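Local structure of ABC transporter substrate-binding protein (Staphylococcus aureus subsp. aureus NCTC 8325, 3UN6) at residues A192-A197 and F265-D270. The protein binds zinc and probably serves as the substrate-binding component of an ABC-type import system, although its transported substrate is not established. Sequence-based numbering, arbitrary orientation.
Sequences AEPFGA and FKQSRD. With PO4 (phosphate ion), chain D.
Gln267 packs against Pro194 CG and the CE1-CZ side of the Phe195 ring, a small contact made by van der Waals touch. Gln267 CG lies 3.8 Å from Pro194 CG, and the two side chains cross at about a right angle. A bend at chi2 (-65°) turns the amide past Pro194 CG, bringing Gln267 NE2 to 3.9 Å from Phe195 CE1. That approach to the ring is oblique, with amide and ring planes perpendicular. Pro194 follows a cis peptide bond and also packs on Val271 and Ser275 of helix 269-277. The contact thus joins the turn between strand 188-192 and helix 195-201 to the linker between helices 254-264 and 269-277, in a periplasmic-binding-protein fold. The Phe195 side chain is about 6 Å from a bound zinc ion.

Hydrogen bonds shape each segment separately. Glu193 OE1 accepts a bent bond from Gly196 N (133°) and, through its syn lone pair, a straighter one from Ala197 N (162°), both at 2.9 Å. Ser268, the N-cap residue of helix 269-277, donates from OG to Asp270 OD2 at 2.6 Å; Lys201 salt-bridges Asp270 and hydrogen-bonds Ser268 OG. Lys266 NZ hydrogen-bonds O1 of a phosphate ion, probably from the crystallisation liquor, at 3.0 Å; Lys71 does too.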
ATOM      1  N   ALA A 192      -1.056   6.308  -2.315  1.00 20.17           N
ATOM      2  CA  ALA A 192      -1.704   5.315  -3.151  1.00 20.16           C
ATOM      3  C   ALA A 192      -2.972   5.924  -3.713  1.00 20.60           C
ATOM      4  O   ALA A 192      -3.589   6.786  -3.083  1.00 19.80           O
ATOM      5  CB  ALA A 192      -2.054   4.066  -2.337  1.00 20.39           C
ATOM      6  N   GLU A 193      -3.377   5.479  -4.885  1.00 21.19           N
ATOM      7  CA  GLU A 193      -4.666   5.907  -5.400  1.00 23.15           C
ATOM      8  C   GLU A 193      -5.688   5.313  -4.432  1.00 22.30           C
ATOM      9  O   GLU A 193      -5.388   4.333  -3.748  1.00 21.24           O
ATOM     10  CB  GLU A 193      -4.868   5.432  -6.820  1.00 25.34           C
ATOM     11  CG  GLU A 193      -3.970   6.148  -7.836  1.00 29.59           C
ATOM     12  CD  GLU A 193      -4.303   7.647  -8.037  1.00 36.34           C
ATOM     13  OE1 GLU A 193      -4.812   8.308  -7.106  1.00 34.64           O
ATOM     14  OE2 GLU A 193      -4.013   8.176  -9.139  1.00 40.02           O
ATOM     15  N   PRO A 194      -6.893   5.898  -4.362  1.00 21.77           N
ATOM     16  CA  PRO A 194      -7.413   6.973  -5.162  1.00 22.78           C
ATOM     17  C   PRO A 194      -7.130   8.388  -4.666  1.00 23.29           C
ATOM     18  O   PRO A 194      -7.717   9.314  -5.188  1.00 23.01           O
ATOM     19  CB  PRO A 194      -8.910   6.711  -5.095  1.00 23.17           C
ATOM     20  CG  PRO A 194      -9.106   6.217  -3.698  1.00 22.43           C
ATOM     21  CD  PRO A 194      -7.852   5.508  -3.317  1.00 23.99           C
ATOM     22  N   PHE A 195      -6.199   8.560  -3.733  1.00 23.68           N
ATOM     23  CA  PHE A 195      -5.979   9.886  -3.155  1.00 24.97           C
ATOM     24  C   PHE A 195      -5.269  10.897  -4.047  1.00 26.13           C
ATOM     25  O   PHE A 195      -5.285  12.085  -3.755  1.00 28.59           O
ATOM     26  CB  PHE A 195      -5.456   9.770  -1.714  1.00 25.47           C
ATOM     27  CG  PHE A 195      -6.477   9.148  -0.813  1.00 24.76           C
ATOM     28  CD1 PHE A 195      -7.594   9.897  -0.404  1.00 27.13           C
ATOM     29  CD2 PHE A 195      -6.430   7.800  -0.515  1.00 23.01           C
ATOM     30  CE1 PHE A 195      -8.603   9.331   0.370  1.00 29.67           C
ATOM     31  CE2 PHE A 195      -7.444   7.204   0.280  1.00 25.58           C
ATOM     32  CZ  PHE A 195      -8.541   7.987   0.708  1.00 27.45           C
ATOM     33  N   GLY A 196      -4.712  10.442  -5.167  1.00 26.03           N
ATOM     34  CA  GLY A 196      -4.133  11.363  -6.143  1.00 26.18           C
ATOM     35  C   GLY A 196      -5.253  11.834  -7.054  1.00 27.63           C
ATOM     36  O   GLY A 196      -5.461  13.043  -7.246  1.00 26.17           O
ATOM     37  N   ALA A 197      -5.994  10.871  -7.602  1.00 26.58           N
ATOM     38  CA  ALA A 197      -7.104  11.180  -8.467  1.00 27.29           C
ATOM     39  C   ALA A 197      -8.068  12.109  -7.718  1.00 28.95           C
ATOM     40  O   ALA A 197      -8.602  13.046  -8.302  1.00 28.49           O
ATOM     41  CB  ALA A 197      -7.805   9.908  -8.906  1.00 27.67           C
ATOM     42  N   PHE A 265     -15.557   1.582  -1.546  1.00 30.75           N
ATOM     43  CA  PHE A 265     -14.958   2.872  -1.230  1.00 30.52           C
ATOM     44  C   PHE A 265     -15.851   4.097  -1.432  1.00 31.37           C
ATOM     45  O   PHE A 265     -16.674   4.152  -2.358  1.00 30.41           O
ATOM     46  CB  PHE A 265     -13.650   3.061  -2.012  1.00 30.55           C
ATOM     47  CG  PHE A 265     -12.643   1.972  -1.813  1.00 31.89           C
ATOM     48  CD1 PHE A 265     -12.676   1.136  -0.698  1.00 34.29           C
ATOM     49  CD2 PHE A 265     -11.577   1.864  -2.676  1.00 33.70           C
ATOM     50  CE1 PHE A 265     -11.720   0.161  -0.519  1.00 35.49           C
ATOM     51  CE2 PHE A 265     -10.605   0.892  -2.491  1.00 33.85           C
ATOM     52  CZ  PHE A 265     -10.675   0.045  -1.413  1.00 36.15           C
ATOM     53  N   LYS A 266     -15.658   5.087  -0.557  1.00 32.35           N
ATOM     54  CA  LYS A 266     -16.351   6.362  -0.652  1.00 33.37           C
ATOM     55  C   LYS A 266     -15.684   7.233  -1.721  1.00 32.66           C
ATOM     56  O   LYS A 266     -15.080   8.272  -1.411  1.00 33.73           O
ATOM     57  CB  LYS A 266     -16.373   7.110   0.701  1.00 34.27           C
ATOM     58  CG  LYS A 266     -17.322   6.512   1.720  1.00 39.65           C
ATOM     59  CD  LYS A 266     -17.390   7.314   3.017  1.00 45.74           C
ATOM     60  CE  LYS A 266     -16.069   7.244   3.788  1.00 50.17           C
ATOM     61  NZ  LYS A 266     -16.101   7.929   5.120  1.00 53.48           N
ATOM     62  N   GLN A 267     -15.803   6.799  -2.972  1.00 29.96           N
ATOM     63  CA  GLN A 267     -15.275   7.517  -4.117  1.00 29.94           C
ATOM     64  C   GLN A 267     -16.214   7.273  -5.283  1.00 29.09           C
ATOM     65  O   GLN A 267     -16.920   6.262  -5.326  1.00 28.53           O
ATOM     66  CB  GLN A 267     -13.873   6.989  -4.512  1.00 28.86           C
ATOM     67  CG  GLN A 267     -12.833   6.977  -3.369  1.00 29.88           C
ATOM     68  CD  GLN A 267     -12.479   8.366  -2.873  1.00 30.08           C
ATOM     69  OE1 GLN A 267     -12.793   9.362  -3.523  1.00 32.11           O
ATOM     70  NE2 GLN A 267     -11.804   8.436  -1.717  1.00 32.17           N
ATOM     71  N   SER A 268     -16.206   8.187  -6.233  1.00 30.07           N
ATOM     72  CA  SER A 268     -17.021   8.027  -7.430  1.00 29.97           C
ATOM     73  C   SER A 268     -16.351   7.050  -8.408  1.00 29.04           C
ATOM     74  O   SER A 268     -15.159   6.720  -8.287  1.00 26.74           O
ATOM     75  CB  SER A 268     -17.223   9.367  -8.113  1.00 31.23           C
ATOM     76  OG  SER A 268     -15.985   9.998  -8.316  1.00 33.07           O
ATOM     77  N   ARG A 269     -17.116   6.626  -9.422  1.00 29.26           N
ATOM     78  CA  ARG A 269     -16.632   5.682 -10.408  1.00 29.62           C
ATOM     79  C   ARG A 269     -15.509   6.298 -11.264  1.00 29.71           C
ATOM     80  O   ARG A 269     -14.551   5.614 -11.639  1.00 27.62           O
ATOM     81  CB  ARG A 269     -17.797   5.201 -11.281  1.00 32.10           C
ATOM     82  CG  ARG A 269     -17.420   4.058 -12.181  1.00 32.96           C
ATOM     83  CD  ARG A 269     -18.572   3.554 -13.056  1.00 35.95           C
ATOM     84  NE  ARG A 269     -18.082   2.387 -13.784  1.00 37.34           N
ATOM     85  CZ  ARG A 269     -18.046   1.150 -13.302  1.00 38.61           C
ATOM     86  NH1 ARG A 269     -18.523   0.869 -12.086  1.00 39.81           N
ATOM     87  NH2 ARG A 269     -17.530   0.181 -14.039  1.00 40.26           N
ATOM     88  N   ASP A 270     -15.605   7.587 -11.567  1.00 29.62           N
ATOM     89  CA  ASP A 270     -14.544   8.197 -12.373  1.00 30.72           C
ATOM     90  C   ASP A 270     -13.211   8.215 -11.633  1.00 27.10           C
ATOM     91  O   ASP A 270     -12.197   7.933 -12.234  1.00 28.21           O
ATOM     92  CB  ASP A 270     -14.919   9.584 -12.875  1.00 32.35           C
ATOM     93  CG  ASP A 270     -15.228  10.551 -11.761  1.00 39.14           C
ATOM     94  OD1 ASP A 270     -15.889  11.576 -12.049  1.00 51.57           O
ATOM     95  OD2 ASP A 270     -14.827  10.297 -10.603  1.00 46.35           O
TER
HETATM   96  P   PO4 D 327     -17.999   5.479   7.410  0.50 42.53           P
HETATM   97  O1  PO4 D 327     -18.464   6.480   6.377  0.50 38.59           O
HETATM   98  O2  PO4 D 327     -18.159   4.086   6.859  0.50 42.52           O
HETATM   99  O3  PO4 D 327     -16.544   5.711   7.725  0.50 39.38           O
HETATM  100  O4  PO4 D 327     -18.856   5.632   8.644  0.50 42.28           O